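Local coordinates for proteasome accessory factor B/C (PafBC) (Paenarthrobacter aurescens, PDB 6SJ9), which regulates transcription in the bacterial DNA damage response, probably by binding DNA through its winged helix-turn-helix domains, at residues S187-G190 / Q191-V195; F230-R233 / A234-E238; T302-A305 / E306-A309; E395-D399 / D400-I404. One frame throughout, in Å; residues are numbered along the deposited sequence.

Interaction 1: residues S187-G190 / Q191-V195; sequences SRFG and QWYLV
Ser187 lays its CB squarely over the indole of Trp192, in a beta hairpin with a two-residue loop, in the WYL domain, consistent with its Sm-like fold. The contact is a CH-pi one: CB sits 3.9 Å from the centroid of the six-membered ring of Trp192, only 10° off the ring normal, and the two residues form a non-hydrogen-bonded pair with both side chains on the same face of the sheet. With CG of Trp192 anti to its carbonyl carbon (chi1 -79°), the indole swings back across the neighbouring strand and presents its flat side to the serine. Ile404 and Phe150 also pack on this indole, the latter edge-to-face. An alanine in place of the tryptophan would probably leave Ser187 CB without its aromatic cover and open a gap between the hairpin and Ile404.

Arg188 and Gln191, whose side chains leave on the opposite face, are the hydrogen-bonded pair that closes the type I' turn, through Arg188 N to Gln191 O at 3.0 Å and Gln191 N to Arg188 O at 3.2 Å. Phe189 and Gly190 fill its corners, both with positive phi, a conformation that suits the glycine. Arg188 curls back so that its NH1 donates to Ser187 O at 2.9 Å, approaching from above the carbonyl plane, while NH2 forms a salt bridge with Asp237. The ring of Tyr193 reaches back to the turn: Arg188 O lies at its edge, near its plane, 3.7 Å from Tyr193 CE1.

Interaction 2: residues F230-R233 / A234-E238; sequences FNAR and AELDE
With chi1 at -171°, CG of Asn231 stands anti to the backbone N and the carboxamide leans over the first turn of the helix, where its ND2 reaches within 3.2 Å of Ala234 CB. The same torsion sets OD1 to receive Arg233 N, a weak bond of 3.3 Å. Arg233 also starts anti to its own N, then runs extended through to NE, so its aliphatic part passes Asp237 before the guanidinium travels on to the carbonyl of Glu415.

This is a helix N-terminus, with Asn231 as the N-cap of the short helix 232-237. Its backbone bonds follow the alpha-helical i to i+4 pattern: Glu235 N to Asn231 O, Leu236 N to Ala232 O and Asp237 N to Arg233 O, the last of them 2.9 Å long.

Leu236 folds back on the turn before it: its CD1 lies against Ala232 O at 3.1 Å, and more loosely by Ala232 CB at 4.4 Å. This side of the helix faces strands 191-198 and 404-407, whose Tyr193 and Gln405 pack on the leucine. On a neighbouring side, the closest side-chain approach of Arg233 and Asp237 is Arg233 CG to Asp237 OD2, 3.8 Å; the charged atoms Arg233 NE and Asp237 OD2 are near, at 4.1 Å, but do not form a salt bridge. Guanidinium and carboxylate planes stand 88° apart, with OD2 near the edge of the guanidinium. The other oxygen, OD1, is held by Arg188, while Glu235 turns to a different side of the helix and pairs with Lys204.

Interaction 3: residues T302-A305 / E306-A309; sequences TGPA and ELSA
Pro304, entered through a cis peptide bond, turns the chain from strand 299-303 into helix 305-323 and takes the N-cap position. This is a strand-to-helix junction in the ferredoxin-like WCX domain, leading from a classic beta bulge, where Thr302 and Gly303 both face Thr248, directly into the helix. The proline carbonyl accepts twice: from Ser308 N at 3.1 Å, a nearly straight bond (165°) lying in the carbonyl plane, and weakly from Leu307 N. Ala305 O then takes Ala309 N at 2.8 Å, continuing the helical pattern.

Among the side chains, the pyrrolidine of Pro304 packs obliquely against Leu307, CD of the ring meeting Leu307 CB at 3.8 Å. CG of Leu307 is anti to the backbone N (chi1 178°), a setting in which CD2 comes back toward the proline ring while the leucine also packs on Ala247, Val301 and Leu288. Glu306 stretches away from the junction to form a salt bridge with Arg245. Ser308 keeps to the helix start, its CB 3.7 Å from Ala305 O. Leu307 CD2 lies against the side of the cis peptide where Gly303 O and Pro304 CD sit together, 4.2 Å from Gly303 O and 4.0 Å from Pro304 CD.

Interaction 4: residues E395-D399 / D400-I404; sequences EGYPD and DLLDI
Tyr397 and Leu401 meet at about a right angle, the leucine pressing one methyl, CD2, on the phenol end of the ring: CD2 is 3.6 Å from Tyr397 CZ and 3.4 Å from Tyr397 OH. Pro398 adds a second surface to the same methyl, its CG 3.9 Å from Leu401 CD2, while its own CD lies over the rim of one face of the tyrosine ring. Leu402 reaches the hydroxyl from another direction, with CD1 4.1 Å from Tyr397 OH.

With CG anti to the backbone N (chi1 -170°), the ring of Tyr397 extends to Leu401, and its hydroxyl is held by a hydrogen bond with the carbonyl of Ser98. A leucine in its place would probably leave that carbonyl without this partner and the Leu401 methyl without its aromatic neighbour. Farther along the bend, a water donates to Leu402 O at 3.0 Å and, weakly, to Asp399 O, linking the two sides of the loop.

The loop belongs to the PafC helix-turn-helix region, running from helix 378-389 to strand 404-407. Helix 95-118 covers Tyr397 and Leu402 through Leu101, Ser98 and Thr99, and Val423 of strand 421-424 packs on Pro398 and Leu401.

How the interactions relate
Interactions 1, 2 and 4 form one neighbourhood; interaction 3 stands apart, its nearest atoms about 12 Å from interaction 1. Arg188 of the hairpin joins the first two through its salt bridge, and strand 175-188 pairs with the strand that opens at Ile404, tying the WYL hairpin to the helix-turn-helix region. Interactions 1, 2 and 4 are partly buried, whereas interaction 3 is a surface contact with Leu307 as its buried residue. The chemistry varies accordingly: aromatic cover and cross-strand bonds in the hairpin, a weak side-chain capping bond from Asn231 in 230-238 but only backbone acceptors, with a proline at the N-cap, in 302-309, and apolar packing, with no direct hydrogen bond between 395-399 and 400-404.

Interaction 1: residues S187-G190 / Q191-V195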
ATOM      1  N   SER A 187      -7.756  15.890  -1.012  1.00 47.42           N
ATOM      2  CA  SER A 187      -7.894  14.739  -1.887  1.00 52.48           C
ATOM      3  C   SER A 187      -9.360  14.591  -2.237  1.00 52.44           C
ATOM      4  O   SER A 187     -10.203  14.534  -1.345  1.00 54.51           O
ATOM      5  CB  SER A 187      -7.409  13.470  -1.188  1.00 55.34           C
ATOM      6  OG  SER A 187      -7.292  12.454  -2.134  1.00 61.12           O
ATOM      7  N   ARG A 188      -9.678  14.649  -3.507  1.00 56.19           N
ATOM      8  CA  ARG A 188     -10.994  14.215  -3.960  1.00 65.51           C
ATOM      9  C   ARG A 188     -10.830  13.392  -5.218  1.00 72.20           C
ATOM     10  O   ARG A 188     -10.082  13.776  -6.123  1.00 71.26           O
ATOM     11  CB  ARG A 188     -12.008  15.337  -4.125  1.00 67.48           C
ATOM     12  CG  ARG A 188     -12.685  15.608  -2.800  1.00 67.90           C
ATOM     13  CD  ARG A 188     -12.946  17.068  -2.602  1.00 70.14           C
ATOM     14  NE  ARG A 188     -13.598  17.389  -1.328  1.00 72.67           N
ATOM     15  CZ  ARG A 188     -13.137  17.089  -0.106  1.00 68.60           C
ATOM     16  NH1 ARG A 188     -11.990  16.408   0.062  1.00 65.20           N
ATOM     17  NH2 ARG A 188     -13.827  17.500   0.965  1.00 65.26           N
ATOM     18  N   PHE A 189     -11.563  12.270  -5.265  1.00 76.49           N
ATOM     19  CA  PHE A 189     -11.522  11.322  -6.379  1.00 76.66           C
ATOM     20  C   PHE A 189     -10.141  10.677  -6.495  1.00 74.61           C
ATOM     21  O   PHE A 189      -9.689  10.338  -7.595  1.00 75.63           O
ATOM     22  CB  PHE A 189     -11.890  12.029  -7.686  1.00 79.00           C
ATOM     23  CG  PHE A 189     -12.981  13.056  -7.524  1.00 85.50           C
ATOM     24  CD1 PHE A 189     -14.265  12.688  -7.151  1.00 88.84           C
ATOM     25  CD2 PHE A 189     -12.714  14.408  -7.723  1.00 89.09           C
ATOM     26  CE1 PHE A 189     -15.273  13.648  -6.997  1.00 90.17           C
ATOM     27  CE2 PHE A 189     -13.709  15.380  -7.566  1.00 90.79           C
ATOM     28  CZ  PHE A 189     -14.993  14.994  -7.207  1.00 92.11           C
ATOM     29  N   GLY A 190      -9.482  10.458  -5.351  1.00 72.23           N
ATOM     30  CA  GLY A 190      -8.140   9.917  -5.320  1.00 71.14           C
ATOM     31  C   GLY A 190      -7.022  10.910  -5.624  1.00 69.92           C
ATOM     32  O   GLY A 190      -5.859  10.597  -5.352  1.00 65.73           O
ATOM     33  N   GLN A 191      -7.336  12.118  -6.108  1.00 70.87           N
ATOM     34  CA  GLN A 191      -6.334  13.060  -6.612  1.00 71.61           C
ATOM     35  C   GLN A 191      -6.149  14.247  -5.671  1.00 62.51           C
ATOM     36  O   GLN A 191      -7.123  14.777  -5.124  1.00 59.91           O
ATOM     37  CB  GLN A 191      -6.755  13.572  -8.002  1.00 82.17           C
ATOM     38  CG  GLN A 191      -6.787  12.475  -9.075  1.00 91.94           C
ATOM     39  CD  GLN A 191      -5.506  11.632  -9.053  1.00100.42           C
ATOM     40  OE1 GLN A 191      -5.484  10.520  -8.501  1.00103.61           O
ATOM     41  NE2 GLN A 191      -4.429  12.165  -9.643  1.00102.57           N
ATOM     42  N   TRP A 192      -4.902  14.714  -5.551  1.00 57.28           N
ATOM     43  CA  TRP A 192      -4.552  15.718  -4.560  1.00 52.11           C
ATOM     44  C   TRP A 192      -4.516  17.122  -5.162  1.00 49.73           C
ATOM     45  O   TRP A 192      -4.063  17.336  -6.290  1.00 52.84           O
ATOM     46  CB  TRP A 192      -3.219  15.409  -3.914  1.00 51.95           C
ATOM     47  CG  TRP A 192      -3.281  14.360  -2.843  1.00 50.48           C
ATOM     48  CD1 TRP A 192      -3.131  12.995  -3.000  1.00 52.79           C
ATOM     49  CD2 TRP A 192      -3.552  14.573  -1.462  1.00 47.27           C
ATOM     50  NE1 TRP A 192      -3.241  12.364  -1.777  1.00 50.71           N
ATOM     51  CE2 TRP A 192      -3.518  13.302  -0.820  1.00 46.69           C
ATOM     52  CE3 TRP A 192      -3.839  15.707  -0.699  1.00 48.26           C
ATOM     53  CZ2 TRP A 192      -3.754  13.139   0.550  1.00 44.87           C
ATOM     54  CZ3 TRP A 192      -4.071  15.546   0.679  1.00 46.99           C
ATOM     55  CH2 TRP A 192      -4.023  14.257   1.287  1.00 46.37           C
ATOM     56  N   TYR A 193      -4.945  18.075  -4.368  1.00 40.73           N
ATOM     57  CA  TYR A 193      -5.109  19.459  -4.770  1.00 40.96           C
ATOM     58  C   TYR A 193      -4.489  20.338  -3.696  1.00 42.89           C
ATOM     59  O   TYR A 193      -4.546  20.005  -2.511  1.00 41.88           O
ATOM     60  CB  TYR A 193      -6.580  19.861  -4.877  1.00 41.88           C
ATOM     61  CG  TYR A 193      -7.360  19.075  -5.910  1.00 53.74           C
ATOM     62  CD1 TYR A 193      -7.793  17.781  -5.646  1.00 59.61           C
ATOM     63  CD2 TYR A 193      -7.653  19.618  -7.156  1.00 58.78           C
ATOM     64  CE1 TYR A 193      -8.515  17.054  -6.614  1.00 63.61           C
ATOM     65  CE2 TYR A 193      -8.369  18.902  -8.120  1.00 62.52           C
ATOM     66  CZ  TYR A 193      -8.791  17.622  -7.839  1.00 65.24           C
ATOM     67  OH  TYR A 193      -9.491  16.912  -8.799  1.00 69.65           O
ATOM     68  N   LEU A 194      -4.006  21.503  -4.126  1.00 41.24           N
ATOM     69  CA  LEU A 194      -3.621  22.618  -3.273  1.00 37.93           C
ATOM     70  C   LEU A 194      -4.670  23.715  -3.440  1.00 39.93           C
ATOM     71  O   LEU A 194      -5.088  24.036  -4.574  1.00 37.90           O
ATOM     72  CB  LEU A 194      -2.243  23.139  -3.694  1.00 39.65           C
ATOM     73  CG  LEU A 194      -1.855  24.504  -3.096  1.00 40.19           C
ATOM     74  CD1 LEU A 194      -1.531  24.456  -1.582  1.00 37.71           C
ATOM     75  CD2 LEU A 194      -0.691  25.069  -3.876  1.00 39.27           C
ATOM     76  N   VAL A 195      -5.166  24.240  -2.328  1.00 38.68           N
ATOM     77  CA  VAL A 195      -6.032  25.407  -2.384  1.00 39.55           C
ATOM     78  C   VAL A 195      -5.309  26.530  -1.665  1.00 39.15           C
ATOM     79  O   VAL A 195      -4.649  26.300  -0.641  1.00 39.81           O
ATOM     80  CB  VAL A 195      -7.447  25.185  -1.792  1.00 45.82           C
ATOM     81  CG1 VAL A 195      -7.355  24.809  -0.353  1.00 52.62           C
ATOM     82  CG2 VAL A 195      -8.257  26.474  -1.890  1.00 42.21           C
TER

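Interaction 2: residues F230-R233 / A234-E238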
ATOM      1  N   PHE A 230     -11.812  30.359   6.617  1.00 92.20           N
ATOM      2  CA  PHE A 230     -11.446  29.512   5.484  1.00 90.21           C
ATOM      3  C   PHE A 230     -11.860  28.077   5.748  1.00 90.65           C
ATOM      4  O   PHE A 230     -11.350  27.443   6.678  1.00 89.41           O
ATOM      5  CB  PHE A 230      -9.945  29.551   5.190  1.00 85.36           C
ATOM      6  CG  PHE A 230      -9.433  28.270   4.550  1.00 80.25           C
ATOM      7  CD1 PHE A 230      -9.874  27.867   3.290  1.00 78.75           C
ATOM      8  CD2 PHE A 230      -8.493  27.489   5.216  1.00 77.80           C
ATOM      9  CE1 PHE A 230      -9.415  26.705   2.716  1.00 79.20           C
ATOM     10  CE2 PHE A 230      -8.003  26.324   4.654  1.00 77.09           C
ATOM     11  CZ  PHE A 230      -8.461  25.923   3.393  1.00 78.97           C
ATOM     12  N   ASN A 231     -12.785  27.566   4.944  1.00 95.52           N
ATOM     13  CA  ASN A 231     -13.219  26.176   5.063  1.00 99.94           C
ATOM     14  C   ASN A 231     -12.618  25.342   3.930  1.00 98.60           C
ATOM     15  O   ASN A 231     -13.015  25.487   2.768  1.00 99.98           O
ATOM     16  CB  ASN A 231     -14.742  26.079   5.076  1.00109.17           C
ATOM     17  CG  ASN A 231     -15.231  24.680   5.428  1.00112.20           C
ATOM     18  OD1 ASN A 231     -14.434  23.778   5.734  1.00111.42           O
ATOM     19  ND2 ASN A 231     -16.550  24.501   5.414  1.00115.98           N
ATOM     20  N   ALA A 232     -11.659  24.473   4.271  1.00 96.38           N
ATOM     21  CA  ALA A 232     -11.024  23.649   3.241  1.00 94.30           C
ATOM     22  C   ALA A 232     -11.986  22.615   2.665  1.00 93.96           C
ATOM     23  O   ALA A 232     -11.984  22.371   1.451  1.00 93.98           O
ATOM     24  CB  ALA A 232      -9.788  22.938   3.803  1.00 89.55           C
ATOM     25  N   ARG A 233     -12.836  22.018   3.512  1.00 91.56           N
ATOM     26  CA  ARG A 233     -13.735  20.965   3.044  1.00 90.66           C
ATOM     27  C   ARG A 233     -14.793  21.515   2.092  1.00 88.06           C
ATOM     28  O   ARG A 233     -15.123  20.873   1.087  1.00 82.57           O
ATOM     29  CB  ARG A 233     -14.371  20.262   4.244  1.00 93.32           C
ATOM     30  CG  ARG A 233     -15.456  19.246   3.894  1.00 96.77           C
ATOM     31  CD  ARG A 233     -16.108  18.710   5.163  1.00 98.06           C
ATOM     32  NE  ARG A 233     -17.189  17.772   4.888  1.00100.09           N
ATOM     33  CZ  ARG A 233     -17.748  16.999   5.815  1.00100.72           C
ATOM     34  NH1 ARG A 233     -17.317  17.053   7.072  1.00101.00           N
ATOM     35  NH2 ARG A 233     -18.728  16.171   5.486  1.00100.59           N
ATOM     36  N   ALA A 234     -15.342  22.694   2.396  1.00 89.42           N
ATOM     37  CA  ALA A 234     -16.338  23.293   1.515  1.00 91.80           C
ATOM     38  C   ALA A 234     -15.714  23.745   0.201  1.00 90.95           C
ATOM     39  O   ALA A 234     -16.360  23.667  -0.854  1.00 89.52           O
ATOM     40  CB  ALA A 234     -17.018  24.475   2.206  1.00 93.10           C
ATOM     41  N   GLU A 235     -14.463  24.214   0.245  1.00 88.76           N
ATOM     42  CA  GLU A 235     -13.792  24.660  -0.973  1.00 88.47           C
ATOM     43  C   GLU A 235     -13.543  23.494  -1.933  1.00 87.81           C
ATOM     44  O   GLU A 235     -13.760  23.615  -3.148  1.00 90.53           O
ATOM     45  CB  GLU A 235     -12.477  25.343  -0.603  1.00 88.50           C
ATOM     46  CG  GLU A 235     -11.835  26.028  -1.755  1.00 89.26           C
ATOM     47  CD  GLU A 235     -12.718  27.135  -2.271  1.00 92.78           C
ATOM     48  OE1 GLU A 235     -13.292  27.875  -1.432  1.00 90.23           O
ATOM     49  OE2 GLU A 235     -12.849  27.255  -3.506  1.00 97.58           O
ATOM     50  N   LEU A 236     -13.113  22.348  -1.393  1.00 84.99           N
ATOM     51  CA  LEU A 236     -12.787  21.181  -2.201  1.00 82.97           C
ATOM     52  C   LEU A 236     -14.049  20.435  -2.653  1.00 85.41           C
ATOM     53  O   LEU A 236     -14.115  19.946  -3.788  1.00 83.22           O
ATOM     54  CB  LEU A 236     -11.873  20.248  -1.396  1.00 77.95           C
ATOM     55  CG  LEU A 236     -10.435  20.610  -0.985  1.00 76.57           C
ATOM     56  CD1 LEU A 236     -10.108  20.083   0.422  1.00 72.05           C
ATOM     57  CD2 LEU A 236      -9.436  20.037  -1.982  1.00 76.74           C
ATOM     58  N   ASP A 237     -15.071  20.377  -1.785  1.00 86.46           N
ATOM     59  CA  ASP A 237     -16.361  19.813  -2.173  1.00 89.31           C
ATOM     60  C   ASP A 237     -16.932  20.498  -3.407  1.00 91.35           C
ATOM     61  O   ASP A 237     -17.580  19.844  -4.229  1.00 94.81           O
ATOM     62  CB  ASP A 237     -17.369  19.932  -1.015  1.00 92.09           C
ATOM     63  CG  ASP A 237     -17.225  18.826   0.043  1.00 90.39           C
ATOM     64  OD1 ASP A 237     -16.372  17.924  -0.124  1.00 90.43           O
ATOM     65  OD2 ASP A 237     -17.980  18.866   1.047  1.00 89.92           O
ATOM     66  N   GLU A 238     -16.693  21.799  -3.574  1.00 91.20           N
ATOM     67  CA  GLU A 238     -17.192  22.443  -4.783  1.00 89.80           C
ATOM     68  C   GLU A 238     -16.486  21.936  -6.045  1.00 85.36           C
ATOM     69  O   GLU A 238     -16.960  22.182  -7.152  1.00 82.69           O
ATOM     70  CB  GLU A 238     -17.116  23.969  -4.644  1.00 91.79           C
ATOM     71  CG  GLU A 238     -17.806  24.672  -5.804  1.00 97.88           C
ATOM     72  CD  GLU A 238     -18.032  26.162  -5.609  1.00101.87           C
ATOM     73  OE1 GLU A 238     -17.666  26.712  -4.537  1.00102.25           O
ATOM     74  OE2 GLU A 238     -18.660  26.756  -6.523  1.00102.91           O
TER

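Interaction 3: residues T302-A305 / E306-A309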
ATOM      1  N   THR A 302      -1.672   4.983 -28.700  1.00 75.42           N
ATOM      2  CA  THR A 302      -1.982   5.498 -30.028  1.00 79.13           C
ATOM      3  C   THR A 302      -2.762   6.808 -29.943  1.00 78.31           C
ATOM      4  O   THR A 302      -2.578   7.682 -30.796  1.00 81.02           O
ATOM      5  CB  THR A 302      -2.723   4.467 -30.887  1.00 81.82           C
ATOM      6  OG1 THR A 302      -3.967   4.118 -30.277  1.00 83.45           O
ATOM      7  CG2 THR A 302      -1.871   3.207 -31.081  1.00 79.37           C
ATOM      8  N   GLY A 303      -3.606   6.975 -28.929  1.00 73.58           N
ATOM      9  CA  GLY A 303      -4.308   8.218 -28.728  1.00 75.13           C
ATOM     10  C   GLY A 303      -4.927   8.279 -27.349  1.00 74.99           C
ATOM     11  O   GLY A 303      -4.986   7.269 -26.651  1.00 79.04           O
ATOM     12  N   PRO A 304      -5.340   9.474 -26.888  1.00 73.02           N
ATOM     13  CA  PRO A 304      -5.271  10.790 -27.534  1.00 77.02           C
ATOM     14  C   PRO A 304      -3.878  11.397 -27.416  1.00 80.51           C
ATOM     15  O   PRO A 304      -3.094  10.977 -26.576  1.00 80.89           O
ATOM     16  CB  PRO A 304      -6.296  11.614 -26.759  1.00 75.68           C
ATOM     17  CG  PRO A 304      -6.192  11.065 -25.377  1.00 72.42           C
ATOM     18  CD  PRO A 304      -5.969   9.566 -25.559  1.00 69.39           C
ATOM     19  N   ALA A 305      -3.629  12.446 -28.198  1.00 82.33           N
ATOM     20  CA  ALA A 305      -2.291  13.012 -28.311  1.00 81.94           C
ATOM     21  C   ALA A 305      -1.796  13.613 -27.002  1.00 79.62           C
ATOM     22  O   ALA A 305      -0.594  13.611 -26.753  1.00 80.44           O
ATOM     23  CB  ALA A 305      -2.261  14.053 -29.435  1.00 85.56           C
ATOM     24  N   GLU A 306      -2.685  14.170 -26.180  1.00 79.04           N
ATOM     25  CA  GLU A 306      -2.228  14.736 -24.922  1.00 82.24           C
ATOM     26  C   GLU A 306      -1.690  13.641 -24.004  1.00 78.26           C
ATOM     27  O   GLU A 306      -0.698  13.846 -23.292  1.00 69.83           O
ATOM     28  CB  GLU A 306      -3.370  15.515 -24.249  1.00 87.91           C
ATOM     29  CG  GLU A 306      -2.891  16.542 -23.197  1.00 93.20           C
ATOM     30  CD  GLU A 306      -3.943  16.915 -22.127  1.00 98.70           C
ATOM     31  OE1 GLU A 306      -5.125  16.512 -22.263  1.00101.08           O
ATOM     32  OE2 GLU A 306      -3.579  17.620 -21.142  1.00 99.70           O
ATOM     33  N   LEU A 307      -2.310  12.453 -24.056  1.00 78.74           N
ATOM     34  CA  LEU A 307      -1.825  11.294 -23.311  1.00 73.94           C
ATOM     35  C   LEU A 307      -0.489  10.806 -23.849  1.00 72.47           C
ATOM     36  O   LEU A 307       0.428  10.485 -23.086  1.00 68.75           O
ATOM     37  CB  LEU A 307      -2.867  10.172 -23.394  1.00 71.47           C
ATOM     38  CG  LEU A 307      -2.439   8.897 -22.691  1.00 61.27           C
ATOM     39  CD1 LEU A 307      -2.231   9.302 -21.275  1.00 54.10           C
ATOM     40  CD2 LEU A 307      -3.546   7.897 -22.788  1.00 59.29           C
ATOM     41  N   SER A 308      -0.398  10.683 -25.170  1.00 75.40           N
ATOM     42  CA  SER A 308       0.833  10.255 -25.818  1.00 78.25           C
ATOM     43  C   SER A 308       1.985  11.201 -25.500  1.00 80.17           C
ATOM     44  O   SER A 308       3.116  10.765 -25.254  1.00 81.72           O
ATOM     45  CB  SER A 308       0.601  10.153 -27.324  1.00 81.87           C
ATOM     46  OG  SER A 308       1.824  10.119 -28.023  1.00 86.90           O
ATOM     47  N   ALA A 309       1.728  12.506 -25.538  1.00 81.44           N
ATOM     48  CA  ALA A 309       2.825  13.439 -25.318  1.00 83.77           C
ATOM     49  C   ALA A 309       3.308  13.390 -23.885  1.00 78.78           C
ATOM     50  O   ALA A 309       4.493  13.622 -23.623  1.00 81.44           O
ATOM     51  CB  ALA A 309       2.402  14.861 -25.693  1.00 87.09           C
TER

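Interaction 4: residues E395-D399 / D400-I404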
ATOM      1  N   GLU A 395      -3.901  -1.266  -5.994  1.00 65.08           N
ATOM      2  CA  GLU A 395      -4.887  -1.877  -6.861  1.00 71.01           C
ATOM      3  C   GLU A 395      -5.887  -2.659  -6.027  1.00 68.45           C
ATOM      4  O   GLU A 395      -5.575  -3.165  -4.945  1.00 67.66           O
ATOM      5  CB  GLU A 395      -4.233  -2.810  -7.876  1.00 76.58           C
ATOM      6  CG  GLU A 395      -5.151  -3.082  -9.058  1.00 83.37           C
ATOM      7  CD  GLU A 395      -5.367  -4.570  -9.281  1.00 89.31           C
ATOM      8  OE1 GLU A 395      -4.739  -5.126 -10.209  1.00 91.78           O
ATOM      9  OE2 GLU A 395      -6.141  -5.188  -8.512  1.00 91.00           O
ATOM     10  N   GLY A 396      -7.112  -2.712  -6.530  1.00 67.80           N
ATOM     11  CA  GLY A 396      -8.197  -3.342  -5.831  1.00 71.90           C
ATOM     12  C   GLY A 396      -8.756  -2.523  -4.691  1.00 74.51           C
ATOM     13  O   GLY A 396      -9.730  -2.962  -4.068  1.00 74.32           O
ATOM     14  N   TYR A 397      -8.084  -1.295  -4.326  1.00 73.94           N
ATOM     15  CA  TYR A 397      -8.640  -0.351  -3.359  1.00 69.16           C
ATOM     16  C   TYR A 397      -9.403   0.711  -4.157  1.00 72.75           C
ATOM     17  O   TYR A 397      -8.828   1.300  -5.080  1.00 75.06           O
ATOM     18  CB  TYR A 397      -7.535   0.314  -2.515  1.00 67.26           C
ATOM     19  CG  TYR A 397      -8.106   1.104  -1.340  1.00 66.41           C
ATOM     20  CD1 TYR A 397      -8.439   0.467  -0.145  1.00 65.58           C
ATOM     21  CD2 TYR A 397      -8.408   2.464  -1.460  1.00 62.38           C
ATOM     22  CE1 TYR A 397      -8.997   1.175   0.918  1.00 63.01           C
ATOM     23  CE2 TYR A 397      -8.975   3.179  -0.404  1.00 61.39           C
ATOM     24  CZ  TYR A 397      -9.281   2.522   0.784  1.00 61.03           C
ATOM     25  OH  TYR A 397      -9.857   3.215   1.839  1.00 59.18           O
ATOM     26  N   PRO A 398     -10.652   1.031  -3.826  1.00 77.75           N
ATOM     27  CA  PRO A 398     -11.438   1.948  -4.679  1.00 85.88           C
ATOM     28  C   PRO A 398     -11.040   3.411  -4.528  1.00 92.74           C
ATOM     29  O   PRO A 398     -10.639   3.859  -3.451  1.00 87.97           O
ATOM     30  CB  PRO A 398     -12.875   1.734  -4.199  1.00 80.63           C
ATOM     31  CG  PRO A 398     -12.742   0.859  -2.941  1.00 77.78           C
ATOM     32  CD  PRO A 398     -11.337   0.693  -2.575  1.00 75.77           C
ATOM     33  N   ASP A 399     -11.223   4.173  -5.621  1.00102.46           N
ATOM     34  CA  ASP A 399     -10.726   5.550  -5.691  1.00109.20           C
ATOM     35  C   ASP A 399     -11.705   6.580  -5.134  1.00110.14           C
ATOM     36  O   ASP A 399     -11.336   7.750  -4.993  1.00110.19           O
ATOM     37  CB  ASP A 399     -10.370   5.935  -7.142  1.00116.37           C
ATOM     38  CG  ASP A 399     -11.535   5.769  -8.104  1.00123.19           C
ATOM     39  OD1 ASP A 399     -12.539   6.499  -7.960  1.00126.18           O
ATOM     40  OD2 ASP A 399     -11.461   4.897  -8.993  1.00125.95           O
ATOM     41  N   ASP A 400     -12.942   6.187  -4.862  1.00110.96           N
ATOM     42  CA  ASP A 400     -13.997   7.100  -4.433  1.00106.87           C
ATOM     43  C   ASP A 400     -14.408   6.833  -2.989  1.00 99.09           C
ATOM     44  O   ASP A 400     -15.593   6.842  -2.663  1.00101.93           O
ATOM     45  CB  ASP A 400     -15.205   7.007  -5.371  1.00111.58           C
ATOM     46  CG  ASP A 400     -15.662   5.555  -5.642  1.00114.04           C
ATOM     47  OD1 ASP A 400     -15.256   4.629  -4.908  1.00113.80           O
ATOM     48  OD2 ASP A 400     -16.465   5.348  -6.585  1.00116.23           O
ATOM     49  N   LEU A 401     -13.449   6.514  -2.123  1.00 90.82           N
ATOM     50  CA  LEU A 401     -13.755   6.200  -0.731  1.00 83.64           C
ATOM     51  C   LEU A 401     -13.369   7.264   0.307  1.00 76.39           C
ATOM     52  O   LEU A 401     -14.110   7.444   1.274  1.00 72.76           O
ATOM     53  CB  LEU A 401     -13.082   4.859  -0.387  1.00 81.33           C
ATOM     54  CG  LEU A 401     -13.667   3.852   0.610  1.00 78.26           C
ATOM     55  CD1 LEU A 401     -15.146   3.621   0.354  1.00 76.02           C
ATOM     56  CD2 LEU A 401     -12.897   2.516   0.604  1.00 75.27           C
ATOM     57  N   LEU A 402     -12.222   7.958   0.171  1.00 73.07           N
ATOM     58  CA  LEU A 402     -11.725   8.904   1.183  1.00 66.76           C
ATOM     59  C   LEU A 402     -11.662  10.347   0.691  1.00 65.50           C
ATOM     60  O   LEU A 402     -10.930  10.655  -0.254  1.00 65.06           O
ATOM     61  CB  LEU A 402     -10.344   8.494   1.685  1.00 64.21           C
ATOM     62  CG  LEU A 402     -10.432   7.221   2.510  1.00 66.00           C
ATOM     63  CD1 LEU A 402      -9.183   6.998   3.265  1.00 61.93           C
ATOM     64  CD2 LEU A 402     -11.606   7.317   3.438  1.00 70.22           C
ATOM     65  N   ASP A 403     -12.336  11.245   1.399  1.00 64.57           N
ATOM     66  CA  ASP A 403     -12.121  12.678   1.206  1.00 67.70           C
ATOM     67  C   ASP A 403     -11.236  13.168   2.340  1.00 58.37           C
ATOM     68  O   ASP A 403     -11.648  13.146   3.506  1.00 53.36           O
ATOM     69  CB  ASP A 403     -13.420  13.496   1.215  1.00 74.11           C
ATOM     70  CG  ASP A 403     -14.312  13.230   0.019  1.00 80.61           C
ATOM     71  OD1 ASP A 403     -15.412  13.830  -0.020  1.00 81.46           O
ATOM     72  OD2 ASP A 403     -13.934  12.419  -0.860  1.00 85.18           O
ATOM     73  N   ILE A 404     -10.060  13.677   1.975  1.00 55.03           N
ATOM     74  CA  ILE A 404      -9.028  14.122   2.905  1.00 52.07           C
ATOM     75  C   ILE A 404      -8.806  15.628   2.740  1.00 50.40           C
ATOM     76  O   ILE A 404      -8.689  16.118   1.602  1.00 48.16           O
ATOM     77  CB  ILE A 404      -7.717  13.359   2.665  1.00 52.74           C
ATOM     78  CG1 ILE A 404      -8.003  11.870   2.866  1.00 53.76           C
ATOM     79  CG2 ILE A 404      -6.668  13.824   3.673  1.00 52.82           C
ATOM     80  CD1 ILE A 404      -7.008  10.951   2.278  1.00 51.54           C
TER
HETATM   81  O   HOH W   1      -9.814   8.668  -2.148  1.00 56.28           O